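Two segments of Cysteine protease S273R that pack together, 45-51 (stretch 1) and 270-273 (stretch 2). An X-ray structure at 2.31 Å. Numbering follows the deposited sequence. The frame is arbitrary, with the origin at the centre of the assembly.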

# COMPACT_ATOMS: atom_id res chain seq x y z
N CYS B 45 -9.00 36.26 -2.96
CA CYS B 45 -8.71 34.84 -2.81
C CYS B 45 -10.00 34.04 -2.74
O CYS B 45 -11.02 34.53 -2.24
CB CYS B 45 -7.86 34.58 -1.56
SG CYS B 45 -6.32 35.54 -1.48
N ASP B 46 -9.95 32.81 -3.25
CA ASP B 46 -11.03 31.85 -3.10
C ASP B 46 -10.48 30.48 -2.74
O ASP B 46 -10.97 29.45 -3.20
CB ASP B 46 -11.90 31.78 -4.36
CG ASP B 46 -11.15 31.26 -5.57
OD1 ASP B 46 -9.91 31.20 -5.51
OD2 ASP B 46 -11.81 30.91 -6.57
N SER B 47 -9.43 30.46 -1.92
CA SER B 47 -8.81 29.22 -1.47
C SER B 47 -7.86 29.55 -0.33
O SER B 47 -7.37 30.68 -0.21
CB SER B 47 -8.05 28.52 -2.61
OG SER B 47 -6.94 29.29 -3.04
N GLU B 48 -7.60 28.55 0.51
CA GLU B 48 -6.69 28.74 1.63
C GLU B 48 -5.26 28.95 1.15
O GLU B 48 -4.50 29.69 1.78
CB GLU B 48 -6.76 27.54 2.58
CG GLU B 48 -8.12 27.36 3.23
CD GLU B 48 -8.18 26.15 4.13
OE1 GLU B 48 -7.41 25.19 3.89
OE2 GLU B 48 -8.99 26.14 5.08
N SER B 49 -4.87 28.30 0.05
CA SER B 49 -3.53 28.48 -0.49
C SER B 49 -3.32 29.90 -1.00
O SER B 49 -2.21 30.45 -0.89
CB SER B 49 -3.25 27.47 -1.59
OG SER B 49 -4.18 27.61 -2.66
N CYS B 50 -4.36 30.52 -1.57
CA CYS B 50 -4.25 31.91 -1.99
C CYS B 50 -4.16 32.85 -0.79
O CYS B 50 -3.53 33.91 -0.89
CB CYS B 50 -5.45 32.29 -2.86
SG CYS B 50 -5.60 31.34 -4.39
N VAL B 51 -4.77 32.48 0.33
CA VAL B 51 -4.73 33.33 1.52
C VAL B 51 -3.32 33.37 2.10
O VAL B 51 -2.75 34.44 2.32
CB VAL B 51 -5.75 32.85 2.56
CG1 VAL B 51 -5.58 33.62 3.86
CG2 VAL B 51 -7.16 33.01 2.03
N PHE B 270 -2.66 20.10 -8.89
CA PHE B 270 -2.07 21.31 -8.36
C PHE B 270 -3.05 22.05 -7.46
O PHE B 270 -4.27 21.86 -7.53
CB PHE B 270 -1.61 22.24 -9.49
CG PHE B 270 -0.78 21.56 -10.53
CD1 PHE B 270 0.48 21.06 -10.21
CD2 PHE B 270 -1.24 21.41 -11.82
CE1 PHE B 270 1.25 20.43 -11.16
CE2 PHE B 270 -0.47 20.78 -12.78
CZ PHE B 270 0.78 20.29 -12.45
N ARG B 271 -2.49 22.90 -6.60
CA ARG B 271 -3.26 23.78 -5.74
C ARG B 271 -3.58 25.08 -6.47
O ARG B 271 -3.05 25.37 -7.54
CB ARG B 271 -2.51 24.06 -4.44
CG ARG B 271 -1.17 24.76 -4.63
CD ARG B 271 -0.65 25.33 -3.32
NE ARG B 271 0.63 26.02 -3.48
CZ ARG B 271 1.81 25.51 -3.14
NH1 ARG B 271 1.88 24.30 -2.61
NH2 ARG B 271 2.91 26.22 -3.33
N ILE B 272 -4.46 25.87 -5.86
CA ILE B 272 -4.88 27.15 -6.43
C ILE B 272 -3.85 28.19 -5.99
O ILE B 272 -3.92 28.72 -4.89
CB ILE B 272 -6.30 27.53 -5.99
CG1 ILE B 272 -7.26 26.37 -6.26
CG2 ILE B 272 -6.76 28.78 -6.72
CD1 ILE B 272 -8.60 26.52 -5.58
N ALA B 273 -2.89 28.48 -6.87
CA ALA B 273 -1.84 29.44 -6.56
C ALA B 273 -1.33 30.12 -7.82
O ALA B 273 -0.20 30.61 -7.86
CB ALA B 273 -0.70 28.75 -5.83

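The contact is small, burying 227 Å² summed over both sides, and it brings together parts of the chain more than 220 residues apart in sequence. The CA atoms of S49 and I272 lie 6.2 Å apart and those of C50 and A273 5.7 Å apart, so the start of a helix in stretch 1 sits against the end of stretch 2. I272 gives the largest share of the covered surface, 83 Å², and most of the contacts below converge on it.

C45 stays outside the contact, its side chain coming no nearer than 7.8 Å. D46 is marginal: its CA-to-CB bond points sideways, yet with chi1 at 64° (p) the carboxylate end comes nearer, placing OD1 4.2 Å from I272 CG2. This is proximity of a charged group to a methyl, at an exposed and poorly ordered residue, and little should be rested on it.

S47 occupies the N-cap position. Its OG, in the p rotamer, accepts from C50 N at 3.2 Å with an N-H...O angle of 151°, satisfying an amide that the first turn of a helix leaves without a backbone partner; V51 N reaches back to S47 O at 3.2 Å. The OG position is less certain than most because it is modelled too close to a neighbour. The CA-to-CB bond of S47 points toward stretch 2, and OG lies 3.5 Å from I272 CB, so the same small side chain that caps the helix also lies against the isoleucine.

E48 makes no contact: its CA-to-CB bond points sideways, its side chain stays at least 8.1 Å from stretch 2, and both carboxylate oxygens are hydrogen-bonded elsewhere in the structure.

S49 supplies the polar link. Its CA-to-CB bond points toward stretch 2, and the p rotamer (chi1 60°) carries OG to 2.5 Å from I272 O, a short separation consistent with a hydrogen bond, although this proton has another acceptor within reach. Beside it, S49 CB packs 3.8 Å from R271 CD, using the aliphatic part of an arginine whose NH1 is hydrogen-bonded elsewhere. Serine suits this buried place by combining a compact side chain with a hydroxyl that can meet a main-chain carbonyl.

C50 adds the apolar component. Although its CA-to-CB bond points sideways, the m rotamer (chi1 -62°) sets SG 3.7 Å from I272 CG2, a contact between apolar side chains; SG is also 3.2 Å from I272 O. The branched isoleucine thus offers a methyl to the sulfur while its carbonyl faces S49 OG. V51 lies out of reach.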